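Local coordinates for cytochrome c, putative (Shewanella oneidensis, PDB 1SP3), which carries eight covalently bound c-type hemes and probably works as a respiratory tetrathionate reductase, at residues 362-367 against 383-389; 59-63 against 392-396. The contacts are given in a common frame with arbitrary orientation. Residues are numbered along the deposited sequence.

Contact 1: residues 362-367 against 383-389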
ATOM      1  N   TRP A 362      20.743   5.081  16.595  1.00 36.48           N
ATOM      2  CA  TRP A 362      20.008   5.938  15.702  1.00 35.58           C
ATOM      3  C   TRP A 362      20.847   6.973  14.969  1.00 35.17           C
ATOM      4  O   TRP A 362      20.480   7.360  13.847  1.00 33.66           O
ATOM      5  CB  TRP A 362      18.863   6.647  16.448  1.00 33.97           C
ATOM      6  CG  TRP A 362      17.641   5.819  16.634  1.00 34.35           C
ATOM      7  CD1 TRP A 362      17.085   5.435  17.811  1.00 33.90           C
ATOM      8  CD2 TRP A 362      16.825   5.257  15.612  1.00 32.99           C
ATOM      9  NE1 TRP A 362      15.975   4.654  17.598  1.00 35.66           N
ATOM     10  CE2 TRP A 362      15.772   4.546  16.254  1.00 35.33           C
ATOM     11  CE3 TRP A 362      16.858   5.283  14.207  1.00 33.76           C
ATOM     12  CZ2 TRP A 362      14.745   3.911  15.548  1.00 32.49           C
ATOM     13  CZ3 TRP A 362      15.839   4.604  13.495  1.00 36.56           C
ATOM     14  CH2 TRP A 362      14.806   3.939  14.175  1.00 33.15           C
ATOM     15  N   ASN A 363      21.934   7.467  15.583  1.00 34.62           N
ATOM     16  CA  ASN A 363      22.747   8.502  14.911  1.00 36.05           C
ATOM     17  C   ASN A 363      23.409   7.902  13.694  1.00 34.21           C
ATOM     18  O   ASN A 363      23.440   8.491  12.685  1.00 32.87           O
ATOM     19  CB  ASN A 363      23.880   9.178  15.797  1.00 36.35           C
ATOM     20  CG  ASN A 363      23.339  10.098  16.910  1.00 43.25           C
ATOM     21  OD1 ASN A 363      23.410   9.758  18.124  1.00 49.68           O
ATOM     22  ND2 ASN A 363      22.869  11.292  16.532  1.00 47.83           N
ATOM     23  N   LEU A 364      24.027   6.749  13.870  1.00 36.50           N
ATOM     24  CA  LEU A 364      24.634   5.972  12.793  1.00 36.11           C
ATOM     25  C   LEU A 364      23.571   5.596  11.730  1.00 35.20           C
ATOM     26  O   LEU A 364      23.809   5.760  10.534  1.00 36.30           O
ATOM     27  CB  LEU A 364      25.163   4.672  13.396  1.00 35.23           C
ATOM     28  CG  LEU A 364      26.366   3.863  12.837  1.00 41.44           C
ATOM     29  CD1 LEU A 364      26.175   2.333  12.856  1.00 44.18           C
ATOM     30  CD2 LEU A 364      27.040   4.387  11.524  1.00 41.56           C
ATOM     31  N   ALA A 365      22.420   5.062  12.157  1.00 33.86           N
ATOM     32  CA  ALA A 365      21.345   4.748  11.190  1.00 33.23           C
ATOM     33  C   ALA A 365      20.906   6.001  10.408  1.00 34.34           C
ATOM     34  O   ALA A 365      20.811   5.981   9.182  1.00 34.51           O
ATOM     35  CB  ALA A 365      20.183   4.004  11.856  1.00 30.71           C
ATOM     36  N   ALA A 366      20.741   7.120  11.096  1.00 35.18           N
ATOM     37  CA  ALA A 366      20.437   8.397  10.430  1.00 36.29           C
ATOM     38  C   ALA A 366      21.481   8.846   9.439  1.00 36.60           C
ATOM     39  O   ALA A 366      21.144   9.287   8.311  1.00 35.62           O
ATOM     40  CB  ALA A 366      20.239   9.527  11.477  1.00 34.69           C
ATOM     41  N   LYS A 367      22.755   8.769   9.861  1.00 37.26           N
ATOM     42  CA  LYS A 367      23.872   9.248   9.034  1.00 38.09           C
ATOM     43  C   LYS A 367      23.942   8.383   7.769  1.00 37.50           C
ATOM     44  O   LYS A 367      23.994   8.876   6.616  1.00 39.02           O
ATOM     45  CB  LYS A 367      25.203   9.150   9.824  1.00 38.06           C
ATOM     46  CG  LYS A 367      26.524   9.197   8.934  1.00 42.85           C
ATOM     47  CD  LYS A 367      27.831   8.577   9.701  1.00 52.05           C
ATOM     48  CE  LYS A 367      29.207   8.676   8.932  1.00 53.69           C
ATOM     49  NZ  LYS A 367      29.513   7.446   8.148  1.00 53.01           N
ATOM     50  N   TYR A 383      22.707  15.048   7.345  1.00 44.72           N
ATOM     51  CA  TYR A 383      22.292  14.753   8.700  1.00 43.71           C
ATOM     52  C   TYR A 383      23.009  15.742   9.616  1.00 44.70           C
ATOM     53  O   TYR A 383      24.250  15.914   9.470  1.00 42.52           O
ATOM     54  CB  TYR A 383      22.665  13.334   9.063  1.00 42.62           C
ATOM     55  CG  TYR A 383      22.362  13.015  10.490  1.00 41.77           C
ATOM     56  CD1 TYR A 383      21.177  13.422  11.056  1.00 37.75           C
ATOM     57  CD2 TYR A 383      23.263  12.293  11.278  1.00 40.41           C
ATOM     58  CE1 TYR A 383      20.888  13.143  12.339  1.00 39.50           C
ATOM     59  CE2 TYR A 383      22.967  11.994  12.591  1.00 38.58           C
ATOM     60  CZ  TYR A 383      21.772  12.409  13.114  1.00 39.84           C
ATOM     61  OH  TYR A 383      21.403  12.143  14.431  1.00 38.91           O
ATOM     62  N   SER A 384      22.256  16.384  10.536  1.00 43.39           N
ATOM     63  CA  SER A 384      22.893  17.383  11.393  1.00 44.74           C
ATOM     64  C   SER A 384      23.665  16.778  12.561  1.00 44.72           C
ATOM     65  O   SER A 384      24.480  17.444  13.156  1.00 44.52           O
ATOM     66  CB  SER A 384      21.913  18.464  11.873  1.00 44.83           C
ATOM     67  OG  SER A 384      21.074  17.921  12.854  1.00 43.92           O
ATOM     68  N   GLY A 385      23.396  15.509  12.887  1.00 44.42           N
ATOM     69  CA  GLY A 385      23.996  14.920  14.052  1.00 42.81           C
ATOM     70  C   GLY A 385      23.091  14.893  15.262  1.00 41.58           C
ATOM     71  O   GLY A 385      23.450  14.312  16.217  1.00 41.07           O
ATOM     72  N   GLU A 386      21.920  15.507  15.192  1.00 41.77           N
ATOM     73  CA  GLU A 386      20.958  15.533  16.282  1.00 41.33           C
ATOM     74  C   GLU A 386      19.577  14.982  15.794  1.00 38.47           C
ATOM     75  O   GLU A 386      19.029  15.425  14.773  1.00 37.30           O
ATOM     76  CB  GLU A 386      20.751  16.981  16.736  1.00 41.09           C
ATOM     77  CG  GLU A 386      21.747  17.554  17.741  1.00 50.37           C
ATOM     78  CD  GLU A 386      21.134  18.759  18.465  1.00 59.40           C
ATOM     79  OE1 GLU A 386      20.480  18.550  19.538  1.00 64.77           O
ATOM     80  OE2 GLU A 386      21.255  19.907  17.950  1.00 63.73           O
ATOM     81  N   TYR A 387      19.018  14.050  16.533  1.00 35.60           N
ATOM     82  CA  TYR A 387      17.742  13.526  16.128  1.00 34.97           C
ATOM     83  C   TYR A 387      16.793  13.598  17.279  1.00 34.94           C
ATOM     84  O   TYR A 387      17.217  13.737  18.450  1.00 34.07           O
ATOM     85  CB  TYR A 387      17.862  12.110  15.624  1.00 33.78           C
ATOM     86  CG  TYR A 387      18.147  11.067  16.700  1.00 35.26           C
ATOM     87  CD1 TYR A 387      17.097  10.322  17.271  1.00 26.66           C
ATOM     88  CD2 TYR A 387      19.466  10.792  17.116  1.00 35.90           C
ATOM     89  CE1 TYR A 387      17.343   9.342  18.202  1.00 28.85           C
ATOM     90  CE2 TYR A 387      19.752   9.777  18.082  1.00 31.31           C
ATOM     91  CZ  TYR A 387      18.693   9.100  18.641  1.00 32.79           C
ATOM     92  OH  TYR A 387      18.894   8.117  19.577  1.00 34.51           O
ATOM     93  N   ASP A 388      15.504  13.477  16.929  1.00 34.79           N
ATOM     94  CA  ASP A 388      14.414  13.246  17.891  1.00 32.67           C
ATOM     95  C   ASP A 388      13.280  12.360  17.234  1.00 32.61           C
ATOM     96  O   ASP A 388      13.468  11.818  16.091  1.00 32.49           O
ATOM     97  CB  ASP A 388      13.969  14.594  18.462  1.00 32.00           C
ATOM     98  CG  ASP A 388      13.302  14.446  19.778  1.00 38.15           C
ATOM     99  OD1 ASP A 388      12.916  13.298  20.188  1.00 39.13           O
ATOM    100  OD2 ASP A 388      13.132  15.422  20.490  1.00 43.89           O
ATOM    101  N   PHE A 389      12.157  12.188  17.928  1.00 29.95           N
ATOM    102  CA  PHE A 389      11.007  11.460  17.369  1.00 30.13           C
ATOM    103  C   PHE A 389       9.747  12.362  17.288  1.00 28.72           C
ATOM    104  O   PHE A 389       9.467  13.102  18.220  1.00 31.57           O
ATOM    105  CB  PHE A 389      10.734  10.201  18.161  1.00 28.77           C
ATOM    106  CG  PHE A 389      11.830   9.173  18.067  1.00 30.61           C
ATOM    107  CD1 PHE A 389      12.907   9.157  19.007  1.00 30.03           C
ATOM    108  CD2 PHE A 389      11.843   8.241  16.988  1.00 26.95           C
ATOM    109  CE1 PHE A 389      13.926   8.178  18.913  1.00 24.71           C
ATOM    110  CE2 PHE A 389      12.819   7.272  16.912  1.00 27.09           C
ATOM    111  CZ  PHE A 389      13.909   7.269  17.867  1.00 25.48           C
TER
HETATM  112  O   HOH W   1      20.747   5.553  19.571  1.00 46.62           O
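An aromatic cluster of W362, Y387 and F389 holds the first turn of helix 362-372 against the start of strand 387-397. The edge of F389 points at the face of the W362 indole in a T-shaped pair; the F389 centroid lies 5.0 Å from that of the five-membered ring of W362, planes at 78°. W362 CB sits over the Y387 ring in a CH-pi contact, 3.7 Å from its centroid. One turn along the helix, A366 CB makes a second CH-pi contact, with Y383, 3.7 Å from the ring centroid and almost on its normal. The axes of 362-367 and 387-389 run at 101° to each other. I337 of strand 325-339 also touches W362 and Y387, and Y356 stacks on W362. Polar groups close the edge. In the loop before the strand, 383-386, Y383 OH accepts from N363 ND2 at 2.7 Å. A water links the two segments, accepting from W362 N at 3.0 Å and hydrogen-bonded to Y387 OH at 3.2 Å.

Contact 2: residues 59-63 against 392-396. With HEC (heme c), chain D; SCN (thiocyanate ion), chain B.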
ATOM      1  N   SER A  59       8.808   7.405  -1.654  1.00 34.93           N
ATOM      2  CA  SER A  59       7.784   7.719  -0.664  1.00 32.43           C
ATOM      3  C   SER A  59       8.338   7.617   0.706  1.00 30.78           C
ATOM      4  O   SER A  59       9.217   6.790   0.980  1.00 28.07           O
ATOM      5  CB  SER A  59       6.562   6.780  -0.792  1.00 33.49           C
ATOM      6  OG  SER A  59       5.884   7.089  -2.018  1.00 34.32           O
ATOM      7  N   ILE A  60       7.753   8.398   1.597  1.00 30.96           N
ATOM      8  CA  ILE A  60       8.038   8.243   3.047  1.00 30.22           C
ATOM      9  C   ILE A  60       6.742   7.775   3.743  1.00 30.08           C
ATOM     10  O   ILE A  60       5.664   8.391   3.524  1.00 29.39           O
ATOM     11  CB  ILE A  60       8.571   9.591   3.601  1.00 30.96           C
ATOM     12  CG1 ILE A  60       9.949   9.810   2.973  1.00 33.63           C
ATOM     13  CG2 ILE A  60       8.793   9.589   5.125  1.00 30.89           C
ATOM     14  CD1 ILE A  60      10.690  11.136   3.422  1.00 40.11           C
ATOM     15  N   ASN A  61       6.826   6.707   4.553  1.00 28.63           N
ATOM     16  CA  ASN A  61       5.651   6.230   5.313  1.00 28.51           C
ATOM     17  C   ASN A  61       5.989   6.111   6.773  1.00 28.85           C
ATOM     18  O   ASN A  61       7.126   6.442   7.179  1.00 28.56           O
ATOM     19  CB  ASN A  61       5.039   4.930   4.720  1.00 29.08           C
ATOM     20  CG  ASN A  61       5.900   3.660   4.991  1.00 30.64           C
ATOM     21  OD1 ASN A  61       6.746   3.620   5.919  1.00 29.88           O
ATOM     22  ND2 ASN A  61       5.607   2.574   4.232  1.00 28.26           N
ATOM     23  N   ASN A  62       5.001   5.770   7.613  1.00 30.25           N
ATOM     24  CA  ASN A  62       5.261   5.621   9.057  1.00 30.10           C
ATOM     25  C   ASN A  62       5.349   4.137   9.515  1.00 31.11           C
ATOM     26  O   ASN A  62       5.098   3.776  10.689  1.00 30.26           O
ATOM     27  CB  ASN A  62       4.326   6.461   9.946  1.00 29.36           C
ATOM     28  CG  ASN A  62       2.818   6.151   9.731  1.00 30.72           C
ATOM     29  OD1 ASN A  62       2.455   5.162   9.062  1.00 27.09           O
ATOM     30  ND2 ASN A  62       1.934   7.024  10.270  1.00 20.42           N
ATOM     31  N   PHE A  63       5.704   3.270   8.565  1.00 32.48           N
ATOM     32  CA  PHE A  63       5.946   1.847   8.867  1.00 32.94           C
ATOM     33  C   PHE A  63       7.477   1.721   8.846  1.00 33.12           C
ATOM     34  O   PHE A  63       8.164   2.296   9.744  1.00 32.78           O
ATOM     35  CB  PHE A  63       5.285   0.978   7.797  1.00 33.70           C
ATOM     36  CG  PHE A  63       3.792   0.768   8.016  1.00 37.39           C
ATOM     37  CD1 PHE A  63       2.853   1.512   7.294  1.00 40.62           C
ATOM     38  CD2 PHE A  63       3.336  -0.158   8.948  1.00 36.88           C
ATOM     39  CE1 PHE A  63       1.503   1.338   7.521  1.00 38.96           C
ATOM     40  CE2 PHE A  63       2.009  -0.356   9.166  1.00 36.05           C
ATOM     41  CZ  PHE A  63       1.078   0.370   8.450  1.00 38.09           C
ATOM     42  N   THR A 392       3.076  11.110  13.674  1.00 26.33           N
ATOM     43  CA  THR A 392       2.589  11.131  12.295  1.00 26.23           C
ATOM     44  C   THR A 392       1.307  10.391  12.177  1.00 27.02           C
ATOM     45  O   THR A 392       0.934   9.664  13.075  1.00 27.89           O
ATOM     46  CB  THR A 392       3.537  10.397  11.321  1.00 26.06           C
ATOM     47  OG1 THR A 392       3.530   9.008  11.663  1.00 26.85           O
ATOM     48  CG2 THR A 392       5.052  10.877  11.486  1.00 25.72           C
ATOM     49  N   GLU A 393       0.598  10.634  11.071  1.00 29.07           N
ATOM     50  CA  GLU A 393      -0.530   9.815  10.673  1.00 29.67           C
ATOM     51  C   GLU A 393      -0.425   9.643   9.197  1.00 28.95           C
ATOM     52  O   GLU A 393       0.144  10.519   8.474  1.00 28.40           O
ATOM     53  CB  GLU A 393      -1.872  10.415  11.131  1.00 31.97           C
ATOM     54  CG  GLU A 393      -2.528  11.520  10.277  1.00 37.91           C
ATOM     55  CD  GLU A 393      -3.882  11.917  10.880  1.00 45.15           C
ATOM     56  OE1 GLU A 393      -4.095  11.618  12.069  1.00 50.93           O
ATOM     57  OE2 GLU A 393      -4.753  12.443  10.182  1.00 39.84           O
ATOM     58  N   MET A 394      -0.964   8.535   8.702  1.00 28.76           N
ATOM     59  CA  MET A 394      -0.935   8.254   7.265  1.00 28.37           C
ATOM     60  C   MET A 394      -2.250   7.582   6.829  1.00 28.97           C
ATOM     61  O   MET A 394      -2.766   6.755   7.547  1.00 27.81           O
ATOM     62  CB  MET A 394       0.212   7.345   6.952  1.00 28.90           C
ATOM     63  CG  MET A 394       0.371   7.156   5.419  1.00 32.84           C
ATOM     64  SD  MET A 394       2.140   6.856   5.093  1.00 36.70           S
ATOM     65  CE  MET A 394       1.988   6.396   3.241  1.00 30.55           C
ATOM     66  N   TRP A 395      -2.761   7.956   5.657  1.00 28.02           N
ATOM     67  CA  TRP A 395      -4.107   7.600   5.136  1.00 28.56           C
ATOM     68  C   TRP A 395      -3.964   6.688   3.941  1.00 28.96           C
ATOM     69  O   TRP A 395      -3.155   6.980   3.085  1.00 29.07           O
ATOM     70  CB  TRP A 395      -4.886   8.843   4.722  1.00 26.09           C
ATOM     71  CG  TRP A 395      -5.274   9.634   5.930  1.00 26.27           C
ATOM     72  CD1 TRP A 395      -4.413  10.244   6.812  1.00 24.29           C
ATOM     73  CD2 TRP A 395      -6.597   9.797   6.491  1.00 25.69           C
ATOM     74  NE1 TRP A 395      -5.109  10.798   7.852  1.00 26.46           N
ATOM     75  CE2 TRP A 395      -6.453  10.567   7.679  1.00 22.38           C
ATOM     76  CE3 TRP A 395      -7.889   9.419   6.072  1.00 24.19           C
ATOM     77  CZ2 TRP A 395      -7.526  10.907   8.508  1.00 25.19           C
ATOM     78  CZ3 TRP A 395      -8.992   9.823   6.827  1.00 21.42           C
ATOM     79  CH2 TRP A 395      -8.805  10.541   8.060  1.00 30.54           C
ATOM     80  N   TRP A 396      -4.688   5.566   3.932  1.00 28.10           N
ATOM     81  CA  TRP A 396      -4.740   4.693   2.764  1.00 28.62           C
ATOM     82  C   TRP A 396      -6.185   4.401   2.523  1.00 27.07           C
ATOM     83  O   TRP A 396      -6.914   4.112   3.479  1.00 27.20           O
ATOM     84  CB  TRP A 396      -4.122   3.294   3.011  1.00 29.54           C
ATOM     85  CG  TRP A 396      -2.672   3.253   3.082  1.00 35.02           C
ATOM     86  CD1 TRP A 396      -1.766   3.029   2.060  1.00 38.95           C
ATOM     87  CD2 TRP A 396      -1.922   3.457   4.247  1.00 36.35           C
ATOM     88  NE1 TRP A 396      -0.481   3.063   2.565  1.00 40.68           N
ATOM     89  CE2 TRP A 396      -0.555   3.346   3.903  1.00 41.07           C
ATOM     90  CE3 TRP A 396      -2.260   3.765   5.555  1.00 38.65           C
ATOM     91  CZ2 TRP A 396       0.470   3.559   4.835  1.00 42.55           C
ATOM     92  CZ3 TRP A 396      -1.288   3.947   6.450  1.00 45.22           C
ATOM     93  CH2 TRP A 396       0.092   3.821   6.100  1.00 40.49           C
TER
HETATM   94 FE   HEC D 802       6.605  -1.700   0.770  1.00 38.45          FE
HETATM   95  CHA HEC D 802       4.348   0.496  -0.789  1.00 34.58           C
HETATM   96  CHB HEC D 802       8.311   1.009   2.068  1.00 29.55           C
HETATM   97  CHC HEC D 802       8.980  -3.778   2.090  1.00 35.09           C
HETATM   98  CHD HEC D 802       4.872  -4.401  -0.328  1.00 29.90           C
HETATM   99  NA  HEC D 802       6.370   0.414   0.703  1.00 34.62           N
HETATM  100  C1A HEC D 802       5.371   1.098  -0.009  1.00 35.83           C
HETATM  101  C2A HEC D 802       5.587   2.528   0.210  1.00 33.91           C
HETATM  102  C3A HEC D 802       6.691   2.687   0.996  1.00 32.40           C
HETATM  103  C4A HEC D 802       7.194   1.343   1.315  1.00 32.87           C
HETATM  104  CMA HEC D 802       7.282   4.084   1.476  1.00 29.58           C
HETATM  105  CAA HEC D 802       4.667   3.675  -0.359  1.00 31.77           C
HETATM  106  CBA HEC D 802       3.752   4.249   0.756  1.00 32.10           C
HETATM  107  CGA HEC D 802       2.999   3.112   1.498  1.00 37.92           C
HETATM  108  O1A HEC D 802       3.414   2.782   2.649  1.00 29.65           O
HETATM  109  O2A HEC D 802       1.992   2.441   1.001  1.00 41.71           O
HETATM  110  NB  HEC D 802       8.320  -1.474   1.868  1.00 31.89           N
HETATM  111  C1B HEC D 802       8.862  -0.224   2.246  1.00 31.52           C
HETATM  112  C2B HEC D 802      10.129  -0.439   2.907  1.00 30.78           C
HETATM  113  C3B HEC D 802      10.295  -1.786   2.943  1.00 31.42           C
HETATM  114  C4B HEC D 802       9.162  -2.428   2.269  1.00 31.75           C
HETATM  115  CMB HEC D 802      11.012   0.717   3.485  1.00 27.79           C
HETATM  116  CAB HEC D 802      11.483  -2.598   3.518  1.00 29.51           C
HETATM  117  CBB HEC D 802      12.154  -2.201   4.655  1.00 33.41           C
HETATM  118  NC  HEC D 802       6.877  -3.818   0.905  1.00 35.03           N
HETATM  119  C1C HEC D 802       7.937  -4.439   1.493  1.00 32.66           C
HETATM  120  C2C HEC D 802       7.748  -5.858   1.383  1.00 35.01           C
HETATM  121  C3C HEC D 802       6.558  -6.055   0.715  1.00 35.42           C
HETATM  122  C4C HEC D 802       6.012  -4.741   0.392  1.00 32.90           C
HETATM  123  CMC HEC D 802       8.788  -6.874   1.945  1.00 30.16           C
HETATM  124  CAC HEC D 802       5.872  -7.425   0.331  1.00 35.36           C
HETATM  125  CBC HEC D 802       5.514  -8.425   1.214  1.00 30.38           C
HETATM  126  ND  HEC D 802       4.835  -1.928  -0.371  1.00 32.67           N
HETATM  127  C1D HEC D 802       4.423  -3.178  -0.776  1.00 27.38           C
HETATM  128  C2D HEC D 802       3.331  -2.939  -1.749  1.00 29.59           C
HETATM  129  C3D HEC D 802       3.152  -1.424  -1.912  1.00 31.73           C
HETATM  130  C4D HEC D 802       4.140  -0.869  -1.011  1.00 30.32           C
HETATM  131  CMD HEC D 802       2.523  -4.016  -2.476  1.00 24.08           C
HETATM  132  CAD HEC D 802       2.089  -0.652  -2.789  1.00 36.93           C
HETATM  133  CBD HEC D 802       0.852  -0.453  -1.906  1.00 47.49           C
HETATM  134  CGD HEC D 802      -0.384   0.090  -2.661  1.00 56.95           C
HETATM  135  O1D HEC D 802      -1.484  -0.271  -2.181  1.00 61.13           O
HETATM  136  O2D HEC D 802      -0.390   0.884  -3.691  1.00 55.63           O
HETATM  137  S   SCN B 810       5.152  -1.672   2.647  1.00 39.37           S
HETATM  138  C   SCN B 810       5.956  -1.035   3.968  1.00 42.53           C
HETATM  139  N   SCN B 810       6.595  -0.577   4.831  1.00 41.34           N
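Follow N61 first, because its chi1 of 74° (p) sets up the heme side of this contact. In this conformer OD1 accepts from F63 N at 2.9 Å, an Asx turn, while ND2 donates to propionate oxygen O1A of the heme at 2.7 Å and makes a weak 3.4 Å hydrogen bond to N of the thiocyanate. That ion, probably from the crystallisation liquor, binds heme FE through its S at 2.4 Å. W396 takes the other oxygen of that propionate: its m rotamer brings NE1 to 3.0 Å from O2A. The loop and the strand thus hold one carboxylate between them in the pocket of heme c #4. N62, also p, points its CB toward the strand; ND2 donates to T392 OG1 at 2.9 Å and OD1 is hydrogen-bonded to H332 ND1. M394 lies largely extended, all three chi angles t, so that SD comes to 3.5 Å from N61 CB and CE to 3.7 Å from heme CBA. The 60-63 and 392-396 directions are 90° apart. Strand 387-397 is itself flanked by parallel strand 310-315 and antiparallel strand 325-339, and F63 stacks on H332 of the latter.

In the fold
Strand 387-397 serves both contacts: contact 1 uses its beginning and the loop before it, contact 2 its middle and later residues, with centres 20 Å apart. Contact 1 is local in sequence and peripheral, its centre about 27 Å from the centre of the chain and only partly buried, joining a helix to the mixed sheet through aromatic rings, with an amide and a water at the edge. Contact 2 is buried, its centre about 10 Å from that of the chain, and spans the sequence, bringing a loop from the N-terminal part of the chain to a strand near its C-terminal end. There polar groups gather on one propionate of heme c #4, alongside M394 and the rings of F63 and W396, although less surface is buried between the segments.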